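Local coordinates for glutathione s-transferase S2 (Nilaparvata lugens, PDB 5H5L), which binds glutathione and probably conjugates it to electrophilic substrates as a sigma-class transferase, acting also as a glutathione-requiring prostaglandin D synthase, at residues Leu14-Trp20 with Ile154-Ile159. Sequence-based numbering, arbitrary orientation.
Sequences LGEPIRW and IYFISI. With GSH (glutathione), chain E.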
ATOM      1  N   LEU B  14     -10.027  -9.244   3.323  1.00 28.13           N
ATOM      2  CA  LEU B  14      -9.416  -8.032   3.860  1.00 24.15           C
ATOM      3  C   LEU B  14     -10.121  -7.459   5.077  1.00 24.50           C
ATOM      4  O   LEU B  14      -9.604  -6.521   5.704  1.00 20.31           O
ATOM      5  CB  LEU B  14      -9.367  -6.962   2.762  1.00 26.62           C
ATOM      6  CG  LEU B  14      -8.372  -7.293   1.653  1.00 25.40           C
ATOM      7  CD1 LEU B  14      -8.342  -6.201   0.574  1.00 28.75           C
ATOM      8  CD2 LEU B  14      -6.985  -7.479   2.270  1.00 33.87           C
ATOM      9  N   GLY B  15     -11.308  -7.942   5.424  1.00 23.72           N
ATOM     10  CA  GLY B  15     -11.881  -7.507   6.677  1.00 24.19           C
ATOM     11  C   GLY B  15     -11.168  -8.096   7.877  1.00 16.62           C
ATOM     12  O   GLY B  15     -11.097  -7.469   8.932  1.00 19.15           O
ATOM     13  N   GLU B  16     -10.609  -9.306   7.733  1.00 24.92           N
ATOM     14  CA  GLU B  16     -10.131 -10.045   8.903  1.00 20.20           C
ATOM     15  C   GLU B  16      -8.970  -9.372   9.607  1.00 14.92           C
ATOM     16  O   GLU B  16      -8.969  -9.346  10.853  1.00 16.04           O
ATOM     17  CB  GLU B  16      -9.737 -11.468   8.478  1.00 22.93           C
ATOM     18  CG  GLU B  16      -9.711 -12.489   9.618  1.00 21.16           C
ATOM     19  CD  GLU B  16     -11.094 -12.770  10.198  1.00 31.56           C
ATOM     20  OE1 GLU B  16     -12.087 -12.387   9.536  1.00 26.25           O
ATOM     21  OE2 GLU B  16     -11.183 -13.364  11.306  1.00 25.92           O
ATOM     22  N   PRO B  17      -7.990  -8.796   8.917  1.00 14.53           N
ATOM     23  CA  PRO B  17      -6.960  -8.065   9.646  1.00 14.43           C
ATOM     24  C   PRO B  17      -7.531  -6.993  10.540  1.00 18.79           C
ATOM     25  O   PRO B  17      -7.036  -6.799  11.657  1.00 16.48           O
ATOM     26  CB  PRO B  17      -6.071  -7.499   8.531  1.00 18.61           C
ATOM     27  CG  PRO B  17      -6.727  -7.770   7.295  1.00 23.81           C
ATOM     28  CD  PRO B  17      -7.713  -8.841   7.472  1.00 15.46           C
ATOM     29  N   ILE B  18      -8.595  -6.311  10.110  1.00 15.45           N
ATOM     30  CA  ILE B  18      -9.168  -5.279  10.965  1.00 17.10           C
ATOM     31  C   ILE B  18      -9.914  -5.909  12.138  1.00 16.14           C
ATOM     32  O   ILE B  18      -9.796  -5.460  13.286  1.00 17.88           O
ATOM     33  CB  ILE B  18     -10.078  -4.361  10.130  1.00 18.28           C
ATOM     34  CG1 ILE B  18      -9.267  -3.644   9.038  1.00 15.21           C
ATOM     35  CG2 ILE B  18     -10.738  -3.324  11.025  1.00 15.92           C
ATOM     36  CD1 ILE B  18     -10.087  -3.065   7.936  1.00 14.56           C
ATOM     37  N   ARG B  19     -10.668  -6.982  11.879  1.00 18.89           N
ATOM     38  CA  ARG B  19     -11.328  -7.685  12.981  1.00 22.47           C
ATOM     39  C   ARG B  19     -10.315  -8.193  14.001  1.00 19.89           C
ATOM     40  O   ARG B  19     -10.524  -8.065  15.219  1.00 17.98           O
ATOM     41  CB  ARG B  19     -12.172  -8.843  12.436  1.00 15.31           C
ATOM     42  CG  ARG B  19     -13.331  -8.441  11.517  1.00 20.41           C
ATOM     43  CD  ARG B  19     -13.896  -9.646  10.759  1.00 27.78           C
ATOM     44  NE  ARG B  19     -14.960  -9.325   9.809  1.00 21.17           N
ATOM     45  CZ  ARG B  19     -15.056  -9.826   8.586  1.00 23.37           C
ATOM     46  NH1 ARG B  19     -14.142 -10.672   8.120  1.00 24.78           N
ATOM     47  NH2 ARG B  19     -16.063  -9.464   7.802  1.00 29.93           N
ATOM     48  N   TRP B  20      -9.205  -8.777  13.533  1.00 20.10           N
ATOM     49  CA  TRP B  20      -8.203  -9.256  14.479  1.00 20.88           C
ATOM     50  C   TRP B  20      -7.598  -8.112  15.265  1.00 19.67           C
ATOM     51  O   TRP B  20      -7.359  -8.244  16.464  1.00 20.08           O
ATOM     52  CB  TRP B  20      -7.075 -10.035  13.784  1.00 21.28           C
ATOM     53  CG  TRP B  20      -7.470 -11.396  13.269  1.00 20.09           C
ATOM     54  CD1 TRP B  20      -8.732 -11.847  13.044  1.00 26.32           C
ATOM     55  CD2 TRP B  20      -6.587 -12.482  12.910  1.00 18.84           C
ATOM     56  NE1 TRP B  20      -8.698 -13.139  12.563  1.00 24.10           N
ATOM     57  CE2 TRP B  20      -7.394 -13.544  12.470  1.00 22.59           C
ATOM     58  CE3 TRP B  20      -5.201 -12.644  12.903  1.00 25.20           C
ATOM     59  CZ2 TRP B  20      -6.873 -14.740  12.038  1.00 19.37           C
ATOM     60  CZ3 TRP B  20      -4.681 -13.846  12.472  1.00 21.09           C
ATOM     61  CH2 TRP B  20      -5.517 -14.883  12.065  1.00 17.06           C
ATOM     62  N   ILE B 154       0.030  -9.457  12.266  1.00 12.90           N
ATOM     63  CA  ILE B 154      -1.383  -9.764  12.319  1.00  9.70           C
ATOM     64  C   ILE B 154      -2.023  -9.631  10.953  1.00 15.93           C
ATOM     65  O   ILE B 154      -2.821 -10.471  10.553  1.00 15.72           O
ATOM     66  CB  ILE B 154      -2.008  -8.868  13.395  1.00 14.34           C
ATOM     67  CG1 ILE B 154      -1.478  -9.358  14.762  1.00 23.15           C
ATOM     68  CG2 ILE B 154      -3.517  -8.941  13.365  1.00 20.75           C
ATOM     69  CD1 ILE B 154      -1.803  -8.457  15.921  1.00 25.02           C
ATOM     70  N   TYR B 155      -1.658  -8.598  10.201  1.00 14.49           N
ATOM     71  CA  TYR B 155      -2.176  -8.448   8.851  1.00 13.25           C
ATOM     72  C   TYR B 155      -1.744  -9.621   7.978  1.00 13.67           C
ATOM     73  O   TYR B 155      -2.555 -10.221   7.270  1.00 16.56           O
ATOM     74  CB  TYR B 155      -1.672  -7.109   8.303  1.00 11.10           C
ATOM     75  CG  TYR B 155      -2.256  -6.654   6.997  1.00 13.52           C
ATOM     76  CD1 TYR B 155      -3.337  -5.775   6.972  1.00 15.18           C
ATOM     77  CD2 TYR B 155      -1.693  -7.042   5.783  1.00 14.18           C
ATOM     78  CE1 TYR B 155      -3.857  -5.309   5.776  1.00 16.19           C
ATOM     79  CE2 TYR B 155      -2.216  -6.592   4.590  1.00 18.09           C
ATOM     80  CZ  TYR B 155      -3.306  -5.718   4.604  1.00 15.74           C
ATOM     81  OH  TYR B 155      -3.825  -5.276   3.417  1.00 18.24           O
ATOM     82  N   PHE B 156      -0.461  -9.963   8.042  1.00 13.98           N
ATOM     83  CA  PHE B 156       0.128 -11.026   7.220  1.00 12.64           C
ATOM     84  C   PHE B 156      -0.561 -12.373   7.477  1.00 14.99           C
ATOM     85  O   PHE B 156      -1.048 -13.035   6.543  1.00 18.73           O
ATOM     86  CB  PHE B 156       1.622 -11.036   7.557  1.00 11.35           C
ATOM     87  CG  PHE B 156       2.464 -12.070   6.853  1.00 15.57           C
ATOM     88  CD1 PHE B 156       2.626 -12.066   5.481  1.00 19.75           C
ATOM     89  CD2 PHE B 156       3.207 -12.966   7.594  1.00 16.92           C
ATOM     90  CE1 PHE B 156       3.475 -13.015   4.862  1.00 23.21           C
ATOM     91  CE2 PHE B 156       4.040 -13.871   6.981  1.00 17.16           C
ATOM     92  CZ  PHE B 156       4.170 -13.896   5.635  1.00 20.12           C
ATOM     93  N   ILE B 157      -0.650 -12.769   8.740  1.00 15.38           N
ATOM     94  CA  ILE B 157      -1.207 -14.082   9.113  1.00 14.10           C
ATOM     95  C   ILE B 157      -2.703 -14.155   8.856  1.00 17.66           C
ATOM     96  O   ILE B 157      -3.214 -15.174   8.374  1.00 18.54           O
ATOM     97  CB  ILE B 157      -0.873 -14.395  10.591  1.00 16.90           C
ATOM     98  CG1 ILE B 157       0.619 -14.524  10.812  1.00 16.42           C
ATOM     99  CG2 ILE B 157      -1.505 -15.717  11.012  1.00 19.04           C
ATOM    100  CD1 ILE B 157       1.295 -15.458   9.819  1.00 19.77           C
ATOM    101  N   SER B 158      -3.443 -13.075   9.134  1.00 18.25           N
ATOM    102  CA  SER B 158      -4.880 -13.132   8.891  1.00 11.85           C
ATOM    103  C   SER B 158      -5.166 -13.347   7.418  1.00 19.46           C
ATOM    104  O   SER B 158      -6.073 -14.107   7.064  1.00 18.67           O
ATOM    105  CB  SER B 158      -5.565 -11.861   9.409  1.00 20.61           C
ATOM    106  OG  SER B 158      -5.193 -10.756   8.612  1.00 19.31           O
ATOM    107  N   ILE B 159      -4.378 -12.714   6.532  1.00 14.53           N
ATOM    108  CA  ILE B 159      -4.603 -12.877   5.106  1.00 15.54           C
ATOM    109  C   ILE B 159      -4.051 -14.216   4.613  1.00 26.27           C
ATOM    110  O   ILE B 159      -4.669 -14.868   3.768  1.00 24.96           O
ATOM    111  CB  ILE B 159      -4.017 -11.662   4.354  1.00 20.76           C
ATOM    112  CG1 ILE B 159      -4.890 -10.428   4.682  1.00 21.17           C
ATOM    113  CG2 ILE B 159      -3.964 -11.896   2.869  1.00 23.94           C
ATOM    114  CD1 ILE B 159      -4.396  -9.128   4.147  1.00 27.09           C
TER
HETATM  115  N1  GSH E 301      -6.613  -1.489  -1.247  1.00 21.87           N
HETATM  116  CA1 GSH E 301      -7.922  -1.856  -0.721  1.00 21.45           C
HETATM  117  C1  GSH E 301      -7.757  -2.341   0.729  1.00 17.77           C
HETATM  118  O11 GSH E 301      -6.663  -2.885   1.086  1.00 19.57           O
HETATM  119  O12 GSH E 301      -8.696  -2.214   1.572  1.00 15.85           O
HETATM  120  CB1 GSH E 301      -8.494  -3.042  -1.544  1.00 20.78           C
HETATM  121  CG1 GSH E 301      -9.947  -3.225  -1.134  1.00 23.51           C
HETATM  122  CD1 GSH E 301     -10.609  -4.302  -2.053  1.00 33.39           C
HETATM  123  OE1 GSH E 301     -10.029  -4.778  -2.970  1.00 27.73           O
HETATM  124  N2  GSH E 301     -11.983  -4.714  -1.750  1.00 34.88           N
HETATM  125  CA2 GSH E 301     -12.607  -5.735  -2.583  1.00 37.04           C
HETATM  126  C2  GSH E 301     -13.950  -5.221  -3.067  1.00 30.55           C
HETATM  127  O2  GSH E 301     -14.501  -4.353  -2.476  1.00 29.65           O
HETATM  128  CB2 GSH E 301     -12.848  -6.945  -1.709  1.00 35.62           C
HETATM  129  SG2 GSH E 301     -11.312  -7.553  -1.021  1.00 37.23           S
HETATM  130  N3  GSH E 301     -14.558  -5.848  -4.229  1.00 40.18           N
HETATM  131  CA3 GSH E 301     -15.870  -5.401  -4.686  1.00 42.21           C
HETATM  132  C3  GSH E 301     -15.727  -4.502  -5.899  1.00 41.30           C
HETATM  133  O31 GSH E 301     -14.597  -4.185  -6.337  1.00 42.63           O
HETATM  134  O32 GSH E 301     -16.767  -4.097  -6.442  1.00 45.76           O
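Trp20 and Ser158 meet in a CH-pi contact, with Pro17 beside them, at an interface that illustrates how two domains of a glutathione transferase join through helix packing. With CG anti to its carbonyl carbon (chi1 -72°), the indole lies flat over the serine, whose CB stands 3.6 Å from the centroid of the Trp20 six-membered ring. Ile157 CG2 meets the ring edge at CZ3, and Ile154 CG2 packs on Trp20 CB. The Pro17 ring lies on Ser158 OG, CD to OG 3.4 Å, a van der Waals approach because Pro17 N has no hydrogen to share; its CB also touches Tyr155 CD1 at 3.6 Å. Ile159 CD1 reaches Leu14 CD2 at 3.6 Å, and the other branch of Leu14 turns to glutathione, CD1 lying 3.6 Å from GSH SG2.

Among polar groups, Ser158 OG has both Ile154 O and Tyr155 O within reach. Trp20 NE1 donates to Glu16 OE2 (2.8 Å), on the anti side of the carboxylate, and Arg19 NH1 forms a salt bridge with Glu16 OE1 at 3.0 Å; Trp193 and Arg197 also bind OE2. Replacing Trp20 by an alanine would probably uncover Ser158, strip Ile157 of its ring edge and leave Glu16 with one donor fewer. Tyr155 OH, hydrogen-bonded to Ser64 and Arg99, ties this side to the glutathione site.

The axes of 15-20 and 154-159 run at 128° to each other and come within 8.4 Å, where helix 15-25, following strand 4-9 of the thioredoxin-like domain, meets helix 151-164 of the all-helical domain, with helices 82-106, 175-185 and 188-196 around them.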